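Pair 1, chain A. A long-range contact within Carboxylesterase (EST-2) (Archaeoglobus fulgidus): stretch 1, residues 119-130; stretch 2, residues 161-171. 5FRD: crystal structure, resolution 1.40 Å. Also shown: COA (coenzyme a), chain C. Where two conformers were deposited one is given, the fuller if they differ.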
# COMPACT_ATOMS: atom_id res chain seq x y z
N ARG A 119 12.33 0.27 -8.38
CA ARG A 119 13.71 -0.08 -8.13
C ARG A 119 14.12 0.34 -6.70
O ARG A 119 13.74 1.40 -6.22
CB ARG A 119 14.63 0.60 -9.14
CG ARG A 119 14.55 0.01 -10.55
CD ARG A 119 15.17 -1.39 -10.68
NE ARG A 119 16.43 -1.51 -9.98
CZ ARG A 119 17.58 -0.93 -10.35
NH1 ARG A 119 17.65 -0.21 -11.47
NH2 ARG A 119 18.66 -1.07 -9.57
N VAL A 120 14.91 -0.52 -6.07
CA VAL A 120 15.39 -0.29 -4.72
C VAL A 120 16.91 0.01 -4.72
O VAL A 120 17.69 -0.71 -5.35
CB VAL A 120 15.09 -1.50 -3.84
CG1 VAL A 120 15.57 -1.27 -2.41
CG2 VAL A 120 13.59 -1.83 -3.88
N LEU A 121 17.28 1.03 -3.98
CA LEU A 121 18.70 1.38 -3.82
C LEU A 121 19.49 0.15 -3.46
O LEU A 121 19.18 -0.50 -2.47
CB LEU A 121 18.89 2.37 -2.70
CG LEU A 121 18.61 3.84 -2.92
CD1 LEU A 121 18.63 4.56 -1.58
CD2 LEU A 121 19.60 4.43 -3.90
N PRO A 122 20.54 -0.20 -4.26
CA PRO A 122 21.36 -1.36 -3.89
C PRO A 122 21.95 -1.32 -2.48
O PRO A 122 22.00 -2.34 -1.79
CB PRO A 122 22.45 -1.34 -4.95
CG PRO A 122 21.73 -0.84 -6.15
CD PRO A 122 20.85 0.26 -5.62
N GLU A 123 22.26 -0.15 -1.98
CA GLU A 123 22.73 0.01 -0.58
C GLU A 123 21.70 -0.46 0.47
O GLU A 123 22.05 -0.87 1.58
CB GLU A 123 23.11 1.47 -0.36
CG GLU A 123 23.83 1.75 0.95
CD GLU A 123 24.44 3.15 1.02
OE1 GLU A 123 24.19 3.97 0.12
OE2 GLU A 123 25.18 3.44 2.00
N ILE A 124 20.41 -0.38 0.14
CA ILE A 124 19.37 -0.96 1.00
C ILE A 124 19.28 -2.44 0.69
O ILE A 124 19.40 -3.26 1.58
CB ILE A 124 17.98 -0.26 0.79
CG1 ILE A 124 18.02 1.23 1.19
CG2 ILE A 124 16.88 -0.99 1.59
CD1 ILE A 124 16.80 2.07 0.82
N LEU A 125 19.02 -2.80 -0.56
CA LEU A 125 18.63 -4.15 -0.89
C LEU A 125 19.77 -5.15 -0.62
O LEU A 125 19.53 -6.18 -0.00
CB LEU A 125 18.09 -4.18 -2.35
CG LEU A 125 17.50 -5.47 -2.87
CD1 LEU A 125 16.29 -5.91 -2.06
CD2 LEU A 125 17.11 -5.31 -4.33
N GLU A 126 21.00 -4.80 -1.01
CA GLU A 126 22.17 -5.65 -0.75
C GLU A 126 22.68 -5.47 0.68
O GLU A 126 23.24 -6.39 1.27
CB GLU A 126 23.32 -5.36 -1.74
CG GLU A 126 23.04 -5.59 -3.23
CD GLU A 126 22.33 -6.90 -3.50
OE1 GLU A 126 22.98 -7.97 -3.45
OE2 GLU A 126 21.12 -6.86 -3.78
N GLY A 127 22.46 -4.28 1.25
CA GLY A 127 22.86 -3.99 2.63
C GLY A 127 22.10 -4.82 3.67
O GLY A 127 22.61 -5.09 4.76
N LEU A 128 20.89 -5.28 3.34
CA LEU A 128 20.12 -6.08 4.29
C LEU A 128 20.65 -7.49 4.58
O LEU A 128 20.33 -8.05 5.63
CB LEU A 128 18.69 -6.27 3.83
CG LEU A 128 17.80 -5.07 3.92
CD1 LEU A 128 16.56 -5.34 3.09
CD2 LEU A 128 17.44 -4.73 5.35
N LYS A 129 21.46 -8.04 3.67
CA LYS A 129 22.02 -9.38 3.83
C LYS A 129 23.29 -9.30 4.67
O LYS A 129 23.59 -10.23 5.39
CB LYS A 129 22.33 -10.05 2.48
CG LYS A 129 21.19 -10.06 1.45
CD LYS A 129 21.63 -10.63 0.11
CE LYS A 129 22.38 -9.61 -0.73
NZ LYS A 129 22.95 -10.20 -1.97
N LYS A 130 24.00 -8.18 4.57
CA LYS A 130 25.30 -8.01 5.26
C LYS A 130 25.23 -7.27 6.58
O LYS A 130 25.79 -7.74 7.58
CB LYS A 130 26.30 -7.26 4.40
CG LYS A 130 27.71 -7.24 4.98
CD LYS A 130 28.61 -6.31 4.18
CE LYS A 130 30.08 -6.49 4.53
NZ LYS A 130 30.40 -5.99 5.89
N ARG A 161 12.01 -8.38 11.01
CA ARG A 161 11.44 -8.95 9.78
C ARG A 161 12.39 -8.79 8.61
O ARG A 161 11.93 -8.63 7.49
CB ARG A 161 10.14 -8.21 9.49
CG ARG A 161 9.09 -8.29 10.57
CD ARG A 161 8.00 -7.28 10.34
NE ARG A 161 7.15 -7.21 11.49
CZ ARG A 161 6.10 -6.40 11.62
NH1 ARG A 161 5.74 -5.60 10.63
NH2 ARG A 161 5.44 -6.37 12.78
N VAL A 162 13.69 -8.87 8.83
CA VAL A 162 14.65 -8.58 7.75
C VAL A 162 14.45 -9.51 6.57
O VAL A 162 14.51 -9.04 5.43
CB VAL A 162 16.11 -8.68 8.28
CG1 VAL A 162 17.15 -8.68 7.17
CG2 VAL A 162 16.42 -7.55 9.22
N ASP A 163 14.22 -10.80 6.80
CA ASP A 163 14.12 -11.76 5.71
C ASP A 163 12.91 -11.46 4.82
O ASP A 163 13.04 -11.40 3.58
CB ASP A 163 14.06 -13.19 6.25
CG ASP A 163 15.35 -13.63 6.95
OD1 ASP A 163 16.39 -12.94 6.86
OD2 ASP A 163 15.32 -14.69 7.58
N VAL A 164 11.74 -11.24 5.42
CA VAL A 164 10.54 -10.89 4.63
C VAL A 164 10.70 -9.52 3.99
O VAL A 164 10.27 -9.32 2.86
CB VAL A 164 9.25 -11.01 5.47
CG1 VAL A 164 8.03 -10.47 4.74
CG2 VAL A 164 8.99 -12.47 5.79
N LEU A 165 11.31 -8.56 4.68
CA LEU A 165 11.53 -7.24 4.11
C LEU A 165 12.37 -7.36 2.85
O LEU A 165 12.04 -6.74 1.84
CB LEU A 165 12.21 -6.33 5.12
CG LEU A 165 12.63 -4.96 4.66
CD1 LEU A 165 11.44 -4.12 4.22
CD2 LEU A 165 13.42 -4.22 5.74
N HIS A 166 13.43 -8.16 2.90
CA HIS A 166 14.28 -8.32 1.73
C HIS A 166 13.51 -9.02 0.60
O HIS A 166 13.60 -8.58 -0.57
CB HIS A 166 15.55 -9.10 2.08
CG HIS A 166 16.47 -9.26 0.93
ND1 HIS A 166 16.50 -10.41 0.16
CD2 HIS A 166 17.38 -8.42 0.40
CE1 HIS A 166 17.40 -10.26 -0.80
NE2 HIS A 166 17.95 -9.07 -0.67
N LEU A 167 12.71 -10.03 0.90
CA LEU A 167 11.89 -10.68 -0.14
C LEU A 167 10.93 -9.70 -0.78
O LEU A 167 10.83 -9.64 -2.02
CB LEU A 167 11.11 -11.85 0.42
CG LEU A 167 11.92 -13.08 0.85
CD1 LEU A 167 10.99 -14.09 1.50
CD2 LEU A 167 12.66 -13.71 -0.33
N ASP A 168 10.25 -8.91 0.03
CA ASP A 168 9.28 -7.93 -0.47
C ASP A 168 9.98 -6.88 -1.35
O ASP A 168 9.48 -6.50 -2.39
CB ASP A 168 8.61 -7.18 0.70
CG ASP A 168 7.63 -8.02 1.49
OD1 ASP A 168 7.20 -9.11 1.04
OD2 ASP A 168 7.25 -7.56 2.64
N LEU A 169 11.11 -6.34 -0.89
CA LEU A 169 11.84 -5.33 -1.65
C LEU A 169 12.40 -5.91 -2.94
O LEU A 169 12.50 -5.19 -3.93
CB LEU A 169 12.94 -4.70 -0.82
CG LEU A 169 12.44 -3.79 0.31
CD1 LEU A 169 13.65 -3.37 1.15
CD2 LEU A 169 11.73 -2.57 -0.21
N SER A 170 12.78 -7.17 -2.94
CA SER A 170 13.20 -7.83 -4.18
C SER A 170 12.06 -7.89 -5.19
O SER A 170 12.29 -7.73 -6.39
CB SER A 170 13.72 -9.23 -3.88
OG SER A 170 14.93 -9.17 -3.16
N LEU A 171 10.82 -8.08 -4.72
CA LEU A 171 9.67 -8.06 -5.63
C LEU A 171 9.45 -6.65 -6.15
O LEU A 171 9.16 -6.47 -7.34
CB LEU A 171 8.40 -8.54 -4.95
CG LEU A 171 8.36 -9.99 -4.45
CD1 LEU A 171 6.98 -10.32 -3.89
CD2 LEU A 171 8.75 -11.00 -5.52
N1A COA C . 7.96 6.96 -12.02
C2A COA C . 8.46 7.82 -12.91
N3A COA C . 9.71 7.71 -13.37
C4A COA C . 10.51 6.70 -12.95
C5A COA C . 10.04 5.73 -11.99
C6A COA C . 8.67 5.90 -11.54
N6A COA C . 8.16 5.04 -10.63
N7A COA C . 11.03 4.85 -11.73
C8A COA C . 12.06 5.23 -12.51
N9A COA C . 11.74 6.33 -13.22
C1B COA C . 12.65 7.03 -14.15
C2B COA C . 13.70 7.72 -13.32
O2B COA C . 13.22 9.00 -12.89
C3B COA C . 14.87 7.75 -14.29
O3B COA C . 14.72 8.86 -15.17
P3B COA C . 15.96 9.83 -15.56
O7A COA C . 16.87 8.86 -16.29
O8A COA C . 16.47 10.34 -14.23
O9A COA C . 15.31 10.90 -16.42
C4B COA C . 14.73 6.46 -15.06
O4B COA C . 13.34 6.10 -14.95
C5B COA C . 15.60 5.32 -14.56
O5B COA C . 15.31 5.07 -13.18
P1A COA C . 15.39 3.60 -12.55
O1A COA C . 14.73 2.61 -13.43
O2A COA C . 14.84 3.75 -11.13
O3A COA C . 16.93 3.15 -12.51
P2A COA C . 18.22 3.94 -11.93
O4A COA C . 19.29 2.90 -12.08
O5A COA C . 18.30 5.31 -12.54
O6A COA C . 17.95 4.24 -10.37
CBP COA C . 17.63 3.83 -8.05
CCP COA C . 17.84 3.18 -9.41
CDP COA C . 17.44 2.72 -7.02
CEP COA C . 18.88 4.67 -7.71
CAP COA C . 16.37 4.73 -8.12
OAP COA C . 15.23 3.96 -8.60
C9P COA C . 16.03 5.35 -6.78
O9P COA C . 16.75 6.21 -6.31
N8P COA C . 14.90 4.94 -6.18
C7P COA C . 14.35 5.55 -4.97
C6P COA C . 14.82 4.91 -3.67
C5P COA C . 14.30 3.52 -3.34
O5P COA C . 15.08 2.62 -3.00
N4P COA C . 12.97 3.35 -3.36
C3P COA C . 12.34 2.11 -2.95
C2P COA C . 11.10 1.88 -3.78
S1P COA C . 10.25 0.42 -3.15
O HOH W 1 19.20 -8.83 -3.02

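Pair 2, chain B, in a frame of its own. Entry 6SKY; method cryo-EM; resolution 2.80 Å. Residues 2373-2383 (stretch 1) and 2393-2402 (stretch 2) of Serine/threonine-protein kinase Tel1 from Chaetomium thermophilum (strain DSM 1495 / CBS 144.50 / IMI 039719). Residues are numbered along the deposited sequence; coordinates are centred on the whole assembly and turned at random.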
# COMPACT_ATOMS: atom_id res chain seq x y z
N PHE B 2373 -21.08 25.96 -15.99
CA PHE B 2373 -20.89 24.72 -15.23
C PHE B 2373 -22.09 24.41 -14.35
O PHE B 2373 -22.48 23.25 -14.23
CB PHE B 2373 -19.63 24.81 -14.38
CG PHE B 2373 -18.39 24.41 -15.10
CD1 PHE B 2373 -18.43 23.48 -16.10
CD2 PHE B 2373 -17.18 24.99 -14.78
CE1 PHE B 2373 -17.30 23.12 -16.76
CE2 PHE B 2373 -16.05 24.63 -15.44
CZ PHE B 2373 -16.11 23.69 -16.43
N LEU B 2374 -22.68 25.43 -13.74
CA LEU B 2374 -23.85 25.20 -12.90
C LEU B 2374 -25.02 24.67 -13.71
O LEU B 2374 -25.71 23.73 -13.30
CB LEU B 2374 -24.24 26.49 -12.18
CG LEU B 2374 -25.44 26.40 -11.26
CD1 LEU B 2374 -25.08 25.65 -10.01
CD2 LEU B 2374 -25.93 27.79 -10.93
N LYS B 2375 -25.28 25.28 -14.87
CA LYS B 2375 -26.34 24.79 -15.74
C LYS B 2375 -26.14 23.32 -16.08
O LYS B 2375 -27.06 22.51 -15.94
CB LYS B 2375 -26.40 25.61 -17.02
CG LYS B 2375 -27.28 26.82 -16.96
CD LYS B 2375 -27.21 27.58 -18.27
CE LYS B 2375 -28.04 28.85 -18.22
NZ LYS B 2375 -27.96 29.64 -19.47
N LEU B 2376 -24.94 22.97 -16.54
CA LEU B 2376 -24.70 21.59 -16.95
C LEU B 2376 -24.82 20.63 -15.78
O LEU B 2376 -25.34 19.52 -15.94
CB LEU B 2376 -23.33 21.47 -17.60
CG LEU B 2376 -23.14 22.22 -18.91
CD1 LEU B 2376 -21.72 22.09 -19.36
CD2 LEU B 2376 -24.07 21.65 -19.93
N CYS B 2377 -24.37 21.04 -14.60
CA CYS B 2377 -24.44 20.18 -13.44
C CYS B 2377 -25.88 19.86 -13.08
O CYS B 2377 -26.25 18.70 -12.90
CB CYS B 2377 -23.72 20.84 -12.26
SG CYS B 2377 -23.47 19.81 -10.83
N ILE B 2378 -26.72 20.89 -12.97
CA ILE B 2378 -28.10 20.65 -12.57
C ILE B 2378 -28.84 19.84 -13.63
O ILE B 2378 -29.55 18.88 -13.32
CB ILE B 2378 -28.81 21.98 -12.28
CG1 ILE B 2378 -28.44 22.47 -10.89
CG2 ILE B 2378 -30.30 21.82 -12.37
CD1 ILE B 2378 -29.08 23.75 -10.52
N GLU B 2379 -28.66 20.20 -14.90
CA GLU B 2379 -29.36 19.50 -15.97
C GLU B 2379 -28.98 18.03 -16.02
O GLU B 2379 -29.85 17.17 -16.17
CB GLU B 2379 -29.06 20.17 -17.30
CG GLU B 2379 -29.44 19.35 -18.49
CD GLU B 2379 -29.07 20.03 -19.78
OE1 GLU B 2379 -28.66 21.20 -19.73
OE2 GLU B 2379 -29.20 19.40 -20.84
N ASN B 2380 -27.69 17.72 -15.87
CA ASN B 2380 -27.29 16.32 -15.97
C ASN B 2380 -27.63 15.53 -14.72
O ASN B 2380 -27.87 14.33 -14.83
CB ASN B 2380 -25.81 16.22 -16.28
CG ASN B 2380 -25.48 16.66 -17.68
OD1 ASN B 2380 -25.98 16.11 -18.64
ND2 ASN B 2380 -24.64 17.66 -17.79
N TYR B 2381 -27.67 16.15 -13.54
CA TYR B 2381 -28.20 15.44 -12.38
C TYR B 2381 -29.65 15.05 -12.61
O TYR B 2381 -30.05 13.91 -12.34
CB TYR B 2381 -28.08 16.29 -11.13
CG TYR B 2381 -26.79 16.09 -10.39
CD1 TYR B 2381 -26.27 14.84 -10.21
CD2 TYR B 2381 -26.09 17.17 -9.88
CE1 TYR B 2381 -25.10 14.66 -9.55
CE2 TYR B 2381 -24.92 16.99 -9.22
CZ TYR B 2381 -24.43 15.74 -9.06
OH TYR B 2381 -23.25 15.55 -8.39
N LEU B 2382 -30.46 15.98 -13.11
CA LEU B 2382 -31.86 15.67 -13.34
C LEU B 2382 -32.04 14.62 -14.43
O LEU B 2382 -32.92 13.76 -14.32
CB LEU B 2382 -32.63 16.93 -13.68
CG LEU B 2382 -32.89 17.82 -12.47
CD1 LEU B 2382 -33.64 19.02 -12.91
CD2 LEU B 2382 -33.65 17.06 -11.43
N LEU B 2383 -31.23 14.67 -15.48
CA LEU B 2383 -31.34 13.65 -16.52
C LEU B 2383 -30.88 12.29 -16.02
O LEU B 2383 -31.44 11.27 -16.41
CB LEU B 2383 -30.53 14.06 -17.74
CG LEU B 2383 -31.07 15.20 -18.58
CD1 LEU B 2383 -30.12 15.50 -19.70
CD2 LEU B 2383 -32.42 14.85 -19.13
N ASN B 2393 -28.48 8.56 -5.00
CA ASN B 2393 -28.07 9.61 -4.09
C ASN B 2393 -27.74 10.90 -4.83
O ASN B 2393 -27.30 11.86 -4.20
CB ASN B 2393 -26.87 9.17 -3.26
CG ASN B 2393 -27.08 7.81 -2.65
OD1 ASN B 2393 -27.89 7.66 -1.73
ND2 ASN B 2393 -26.37 6.82 -3.15
N ASP B 2394 -27.91 10.92 -6.15
CA ASP B 2394 -27.90 12.15 -6.91
C ASP B 2394 -29.09 13.02 -6.60
O ASP B 2394 -29.08 14.20 -6.95
CB ASP B 2394 -27.86 11.84 -8.40
CG ASP B 2394 -26.53 11.28 -8.84
OD1 ASP B 2394 -26.17 11.46 -10.03
OD2 ASP B 2394 -25.83 10.68 -8.00
N ALA B 2395 -30.12 12.48 -5.96
CA ALA B 2395 -31.25 13.30 -5.55
C ALA B 2395 -30.87 14.18 -4.38
O ALA B 2395 -31.23 15.36 -4.34
CB ALA B 2395 -32.44 12.41 -5.19
N LEU B 2396 -30.11 13.65 -3.43
CA LEU B 2396 -29.65 14.43 -2.30
C LEU B 2396 -28.67 15.51 -2.74
O LEU B 2396 -28.74 16.66 -2.26
CB LEU B 2396 -29.00 13.49 -1.29
CG LEU B 2396 -29.06 13.86 0.18
CD1 LEU B 2396 -30.46 14.22 0.54
CD2 LEU B 2396 -28.62 12.67 0.97
N ARG B 2397 -27.78 15.18 -3.67
CA ARG B 2397 -26.82 16.16 -4.16
C ARG B 2397 -27.50 17.21 -5.02
O ARG B 2397 -27.20 18.41 -4.90
CB ARG B 2397 -25.71 15.46 -4.92
CG ARG B 2397 -24.66 16.39 -5.47
CD ARG B 2397 -24.17 17.36 -4.43
NE ARG B 2397 -23.48 18.48 -5.05
CZ ARG B 2397 -23.20 19.62 -4.42
NH1 ARG B 2397 -22.57 20.59 -5.06
NH2 ARG B 2397 -23.57 19.80 -3.17
N PHE B 2398 -28.42 16.80 -5.89
CA PHE B 2398 -29.19 17.78 -6.63
C PHE B 2398 -29.95 18.70 -5.69
O PHE B 2398 -30.05 19.90 -5.95
CB PHE B 2398 -30.17 17.11 -7.58
CG PHE B 2398 -31.29 18.01 -8.00
CD1 PHE B 2398 -31.08 18.96 -8.97
CD2 PHE B 2398 -32.52 17.92 -7.41
CE1 PHE B 2398 -32.09 19.80 -9.34
CE2 PHE B 2398 -33.53 18.76 -7.78
CZ PHE B 2398 -33.31 19.70 -8.75
N MET B 2399 -30.52 18.15 -4.62
CA MET B 2399 -31.32 18.96 -3.71
C MET B 2399 -30.46 19.99 -3.00
O MET B 2399 -30.84 21.16 -2.89
CB MET B 2399 -32.03 18.05 -2.71
CG MET B 2399 -33.16 18.71 -1.98
SD MET B 2399 -34.23 19.59 -3.13
CE MET B 2399 -34.85 18.25 -4.12
N ALA B 2400 -29.30 19.58 -2.49
CA ALA B 2400 -28.39 20.53 -1.87
C ALA B 2400 -28.00 21.62 -2.85
O ALA B 2400 -28.05 22.82 -2.53
CB ALA B 2400 -27.16 19.81 -1.35
N LEU B 2401 -27.63 21.23 -4.07
CA LEU B 2401 -27.18 22.18 -5.07
C LEU B 2401 -28.29 23.14 -5.47
O LEU B 2401 -28.03 24.32 -5.75
CB LEU B 2401 -26.66 21.43 -6.28
CG LEU B 2401 -26.01 22.22 -7.39
CD1 LEU B 2401 -24.73 22.82 -6.89
CD2 LEU B 2401 -25.76 21.29 -8.53
N TRP B 2402 -29.53 22.67 -5.52
CA TRP B 2402 -30.63 23.54 -5.93
C TRP B 2402 -31.04 24.47 -4.81
O TRP B 2402 -31.40 25.62 -5.06
CB TRP B 2402 -31.82 22.71 -6.36
CG TRP B 2402 -32.97 23.51 -6.84
CD1 TRP B 2402 -32.93 24.68 -7.51
CD2 TRP B 2402 -34.35 23.19 -6.70
NE1 TRP B 2402 -34.19 25.12 -7.79
CE2 TRP B 2402 -35.09 24.21 -7.30
CE3 TRP B 2402 -35.04 22.12 -6.11
CZ2 TRP B 2402 -36.47 24.21 -7.34
CZ3 TRP B 2402 -36.41 22.12 -6.15
CH2 TRP B 2402 -37.11 23.16 -6.76

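The sharpest difference lies at one matched position, His A166 in pair 1 and Phe B2398 in pair 2, whose CA atoms superpose to 0.2 Å and whose side-chain centres fall 0.9 Å apart. Both adopt chi1 t, so the two rings occupy nearly the same space but meet different surroundings. The imidazole of His A166 has the backbone Leu A125 O at its edge, 3.1 Å from His A166 CD2, and its NE2 lies 2.7 Å from water 1, which donates to Glu A126 OE2 at 2.9 Å. The phenyl of Phe B2398 has no polar atom to bind such a water; its edge meets Ile B2378, with CG2 4.1 Å from Phe B2398 CE1.

The ring faces are covered from equivalent positions, Lys A129 and Leu B2382. Lys A129 CG lies over one face, 4.0 Å from His A166 NE2, while the chain runs on so that NZ forms a salt bridge with Glu A126 OE1 at 2.7 Å. Leu B2382 ends at the ring: its CD2 sits 3.8 Å from the centroid of Phe B2398 and 12° off the normal, a CH-pi contact.

The backbone frame beneath these differences is common to both. Fourteen central residues superpose with an RMSD of 0.5 Å, and the buried areas are similar, 455 and 469 Å². In pair 2 the helices run roughly antiparallel, at 149°, with axes approaching to 9.8 Å. Stretch 1 of pair 2 is helical throughout, whereas in pair 1 the bond from Leu A128 N to Ile A124 O, at 3.1 Å, is weak.

Leu A128 and Tyr B2381 supply the matching knob, and the four residues lining each hole also correspond. Leu A128 enters among Val A162, Leu A165, His A166 and Leu A169, reaching Leu A165 CD2 with CD2 at 4.1 Å and Leu A169 CD1 with CD1 at 4.0 Å. Tyr B2381 fills the equivalent hole with a longer, flat side chain. Its OH comes within 3.3 Å of Arg B2397 CG, and at the ring edge its CD1 lies 3.4 Å from Asp B2394 OD1, where pair 1 has apolar Leu A165 and Val A162.

Leu A169 and Leu B2401 match to 0.2 Å but differ in rotamer, m,t against t,p. Leu A169 CB packs 3.8 Å from Leu A125 CD1. Leu B2401 is itself a knob, its CD2 3.6 Å from Cys B2377 SG and 3.8 Å from Ile B2378 CG1.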